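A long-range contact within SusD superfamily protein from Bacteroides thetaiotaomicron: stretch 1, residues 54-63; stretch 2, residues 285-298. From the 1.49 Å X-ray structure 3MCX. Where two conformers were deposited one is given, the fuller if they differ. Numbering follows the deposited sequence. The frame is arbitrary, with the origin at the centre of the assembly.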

# COMPACT_ATOMS: atom_id res chain seq x y z
N ALA A 54 -12.19 -3.58 6.84
CA ALA A 54 -13.64 -3.48 7.04
C ALA A 54 -14.34 -2.33 6.34
O ALA A 54 -15.58 -2.26 6.42
CB ALA A 54 -13.95 -3.40 8.56
N ASP A 55 -13.55 -1.44 5.73
CA ASP A 55 -14.04 -0.19 5.17
C ASP A 55 -14.31 -0.23 3.68
O ASP A 55 -15.14 0.56 3.18
CB ASP A 55 -13.06 0.94 5.49
CG ASP A 55 -13.03 1.27 6.97
OD1 ASP A 55 -14.12 1.27 7.60
OD2 ASP A 55 -11.92 1.53 7.48
N VAL A 56 -13.57 -1.07 2.95
CA VAL A 56 -13.72 -1.23 1.50
C VAL A 56 -14.06 -2.69 1.29
O VAL A 56 -13.35 -3.59 1.77
CB VAL A 56 -12.46 -0.83 0.74
CG1 VAL A 56 -12.66 -1.13 -0.74
CG2 VAL A 56 -12.09 0.65 0.95
N GLN A 57 -15.17 -2.95 0.61
CA GLN A 57 -15.64 -4.32 0.39
C GLN A 57 -15.80 -4.60 -1.10
O GLN A 57 -15.88 -3.69 -1.92
CB GLN A 57 -17.00 -4.53 1.09
CG GLN A 57 -18.07 -3.56 0.68
CD GLN A 57 -19.42 -3.95 1.19
OE1 GLN A 57 -19.86 -3.56 2.29
NE2 GLN A 57 -20.11 -4.76 0.41
N ALA A 58 -15.88 -5.88 -1.46
CA ALA A 58 -16.38 -6.21 -2.80
C ALA A 58 -17.80 -5.73 -2.94
O ALA A 58 -18.61 -5.79 -2.00
CB ALA A 58 -16.30 -7.75 -3.05
N ARG A 59 -18.14 -5.34 -4.17
CA ARG A 59 -19.52 -5.08 -4.53
C ARG A 59 -20.34 -6.36 -4.76
O ARG A 59 -21.54 -6.42 -4.46
CB ARG A 59 -19.58 -4.17 -5.76
CG ARG A 59 -20.98 -3.83 -6.27
CD ARG A 59 -21.00 -2.94 -7.51
NE ARG A 59 -20.24 -3.54 -8.63
CZ ARG A 59 -20.69 -4.50 -9.43
NH1 ARG A 59 -21.93 -4.95 -9.36
NH2 ARG A 59 -19.86 -5.01 -10.35
N ILE A 60 -19.68 -7.35 -5.38
CA ILE A 60 -20.28 -8.57 -5.81
C ILE A 60 -19.23 -9.70 -5.69
O ILE A 60 -18.05 -9.50 -5.97
CB ILE A 60 -20.86 -8.42 -7.26
CG1 ILE A 60 -21.84 -9.52 -7.59
CG2 ILE A 60 -19.78 -8.25 -8.29
CD1 ILE A 60 -22.67 -9.23 -8.86
N THR A 61 -19.72 -10.89 -5.35
CA THR A 61 -18.82 -12.03 -5.34
C THR A 61 -18.60 -12.49 -6.78
O THR A 61 -19.53 -12.54 -7.59
CB THR A 61 -19.35 -13.18 -4.45
OG1 THR A 61 -18.27 -14.11 -4.23
CG2 THR A 61 -20.59 -13.91 -5.03
N LYS A 62 -17.36 -12.83 -7.10
CA LYS A 62 -16.99 -13.29 -8.44
C LYS A 62 -16.36 -14.69 -8.48
O LYS A 62 -16.14 -15.24 -9.57
CB LYS A 62 -16.03 -12.32 -9.10
CG LYS A 62 -16.64 -10.95 -9.41
CD LYS A 62 -15.63 -10.01 -9.97
CE LYS A 62 -16.26 -8.70 -10.44
NZ LYS A 62 -16.90 -8.76 -11.80
N GLY A 63 -16.09 -15.27 -7.32
CA GLY A 63 -15.47 -16.58 -7.25
C GLY A 63 -13.96 -16.57 -7.49
O GLY A 63 -13.33 -15.54 -7.69
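Stretch 2, residues 285-298: TVDWNNLILSEDFL

Stretch 2 runs antiparallel to stretch 1, and the two meet as a short extended pair within one chain, with touching residues at least 227 apart in sequence. Val 56 faces Leu 293 as a non-hydrogen-bonded pair, CA to CA 4.6 Å; Gln 57 faces Ile 292 as a hydrogen-bonded pair, CA to CA 5.6 Å. In the latter, Gln 57 N donates to Ile 292 O at 2.8 Å and Ile 292 N returns to Gln 57 O at 3.0 Å, both nearly straight. The ladder reaches one step further where Ser 294 N donates to Asp 55 O at 2.9 Å. There stretch 2 leaves its extended path and enters a helix at Glu 295.

Ser 294 serves this turn twice: its OG donates to Ala 54 O at 2.7 Å and accepts from Phe 297 N at 3.2 Å, so one hydroxyl caps the helix and ties it to the neighbouring chain segment. A water extends the junction, donating to Gln 57 OE1 and accepting from Glu 295 N.

Side chains alternate along each strand, and paired residues share a face. Val 56 and Leu 293 share one, with Val 56 CG2 4.1 Å from Leu 293 CD2, while Val 56 CG1 lies 3.6 Å from Leu 291 CD2. On the other face Gln 57 CG packs 3.8 Å from Ile 292 CG1.

Toward Arg 59 and Asn 290 polar side chains add to the backbone contacts, where Arg 59 N makes only a weak bond to Asn 290 O at 3.5 Å. The carboxamide of Asn 290 reads the main chain of Ile 60, accepting from Ile 60 N at OD1 (2.9 Å) and donating from ND2 to Ile 60 O (3.0 Å); the rule here is that one carboxamide can hold both polar groups of a partner's main chain. Arg 59 points toward stretch 2 and grips Asn 289, Arg 59 NH2 to Asn 289 O and Arg 59 NE to Asn 289 OD1, each 2.9 Å, while Val 286 CG1 covers one guanidinium face, 3.4 Å from Arg 59 NH2.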

# COMPACT_ATOMS: atom_id res chain seq x y z
N THR A 285 -22.37 2.43 -16.96
CA THR A 285 -22.89 1.07 -17.08
C THR A 285 -21.95 0.21 -16.24
O THR A 285 -20.73 0.28 -16.39
CB THR A 285 -22.90 0.57 -18.56
OG1 THR A 285 -23.77 1.39 -19.34
CG2 THR A 285 -23.38 -0.89 -18.67
N VAL A 286 -22.50 -0.58 -15.31
CA VAL A 286 -21.66 -1.40 -14.42
C VAL A 286 -20.80 -2.32 -15.27
O VAL A 286 -21.33 -2.99 -16.18
CB VAL A 286 -22.51 -2.23 -13.46
CG1 VAL A 286 -21.65 -3.20 -12.63
CG2 VAL A 286 -23.34 -1.33 -12.52
N ASP A 287 -19.50 -2.32 -15.04
CA ASP A 287 -18.58 -3.15 -15.83
C ASP A 287 -17.44 -3.67 -15.00
O ASP A 287 -17.48 -4.82 -14.55
CB ASP A 287 -18.14 -2.38 -17.09
CG ASP A 287 -17.45 -3.27 -18.12
OD1 ASP A 287 -17.23 -4.45 -17.82
OD2 ASP A 287 -17.13 -2.79 -19.21
N TRP A 288 -16.44 -2.83 -14.74
CA TRP A 288 -15.24 -3.22 -14.05
C TRP A 288 -15.31 -3.12 -12.54
O TRP A 288 -14.53 -3.79 -11.86
CB TRP A 288 -14.04 -2.40 -14.53
CG TRP A 288 -13.74 -2.59 -15.96
CD1 TRP A 288 -14.18 -1.84 -17.02
CD2 TRP A 288 -12.91 -3.61 -16.52
NE1 TRP A 288 -13.67 -2.33 -18.21
CE2 TRP A 288 -12.89 -3.42 -17.92
CE3 TRP A 288 -12.18 -4.66 -15.97
CZ2 TRP A 288 -12.18 -4.27 -18.78
CZ3 TRP A 288 -11.46 -5.50 -16.82
CH2 TRP A 288 -11.45 -5.28 -18.20
N ASN A 289 -16.22 -2.33 -11.99
CA ASN A 289 -16.18 -2.07 -10.57
C ASN A 289 -16.29 -3.34 -9.72
O ASN A 289 -17.12 -4.21 -10.00
CB ASN A 289 -17.34 -1.12 -10.18
CG ASN A 289 -17.46 -0.93 -8.69
OD1 ASN A 289 -17.94 -1.85 -8.00
ND2 ASN A 289 -17.04 0.23 -8.18
N ASN A 290 -15.46 -3.43 -8.71
CA ASN A 290 -15.74 -4.36 -7.62
C ASN A 290 -15.28 -3.93 -6.26
O ASN A 290 -14.98 -4.76 -5.43
CB ASN A 290 -15.29 -5.80 -7.91
CG ASN A 290 -16.14 -6.81 -7.16
OD1 ASN A 290 -17.25 -6.45 -6.72
ND2 ASN A 290 -15.68 -8.08 -7.03
N LEU A 291 -15.20 -2.61 -6.03
CA LEU A 291 -14.85 -2.04 -4.75
C LEU A 291 -15.83 -0.94 -4.43
O LEU A 291 -16.02 -0.01 -5.22
CB LEU A 291 -13.42 -1.50 -4.75
CG LEU A 291 -12.32 -2.55 -4.88
CD1 LEU A 291 -11.04 -1.94 -5.40
CD2 LEU A 291 -12.04 -3.30 -3.56
N ILE A 292 -16.45 -1.04 -3.26
CA ILE A 292 -17.33 -0.01 -2.73
C ILE A 292 -17.04 0.14 -1.26
O ILE A 292 -16.47 -0.76 -0.64
CB ILE A 292 -18.81 -0.28 -2.97
CG1 ILE A 292 -19.29 -1.61 -2.35
CG2 ILE A 292 -19.13 -0.23 -4.51
CD1 ILE A 292 -20.81 -1.85 -2.35
N LEU A 293 -17.45 1.27 -0.70
CA LEU A 293 -17.30 1.54 0.73
C LEU A 293 -18.36 0.80 1.52
O LEU A 293 -19.53 0.69 1.07
CB LEU A 293 -17.39 3.04 0.97
CG LEU A 293 -16.33 3.88 0.23
CD1 LEU A 293 -16.62 5.40 0.29
CD2 LEU A 293 -14.92 3.59 0.79
N SER A 294 -17.98 0.31 2.70
CA SER A 294 -18.91 -0.37 3.59
C SER A 294 -19.67 0.62 4.47
O SER A 294 -19.31 1.79 4.61
CB SER A 294 -18.14 -1.32 4.48
OG SER A 294 -17.37 -0.58 5.40
N GLU A 295 -20.71 0.12 5.09
CA GLU A 295 -21.42 0.91 6.07
C GLU A 295 -20.54 1.19 7.29
O GLU A 295 -20.68 2.22 7.96
CB GLU A 295 -22.71 0.23 6.51
CG GLU A 295 -23.66 1.17 7.22
CD GLU A 295 -24.83 0.44 7.82
OE1 GLU A 295 -24.61 -0.71 8.30
OE2 GLU A 295 -25.96 1.03 7.84
N ASP A 296 -19.61 0.28 7.60
CA ASP A 296 -18.63 0.56 8.68
C ASP A 296 -17.90 1.85 8.39
O ASP A 296 -17.74 2.67 9.28
CB ASP A 296 -17.61 -0.58 8.86
CG ASP A 296 -18.22 -1.96 8.88
OD1 ASP A 296 -18.75 -2.45 7.84
OD2 ASP A 296 -18.16 -2.59 9.95
N PHE A 297 -17.42 2.04 7.15
CA PHE A 297 -16.71 3.24 6.81
C PHE A 297 -17.59 4.48 6.84
O PHE A 297 -17.22 5.50 7.40
CB PHE A 297 -16.08 3.13 5.41
CG PHE A 297 -15.27 4.35 5.07
CD1 PHE A 297 -14.08 4.59 5.73
CD2 PHE A 297 -15.75 5.31 4.18
CE1 PHE A 297 -13.34 5.75 5.48
CE2 PHE A 297 -15.05 6.45 3.94
CZ PHE A 297 -13.83 6.67 4.60
N LEU A 298 -18.77 4.41 6.22
CA LEU A 298 -19.65 5.58 6.20
C LEU A 298 -20.04 5.96 7.62
O LEU A 298 -20.10 7.14 7.96
CB LEU A 298 -20.88 5.36 5.30
CG LEU A 298 -20.56 5.24 3.79
CD1 LEU A 298 -21.87 5.16 2.99
CD2 LEU A 298 -19.66 6.39 3.29
O HOH W 1 -21.42 -2.66 4.47
O HOH W 2 -17.05 -5.97 -12.13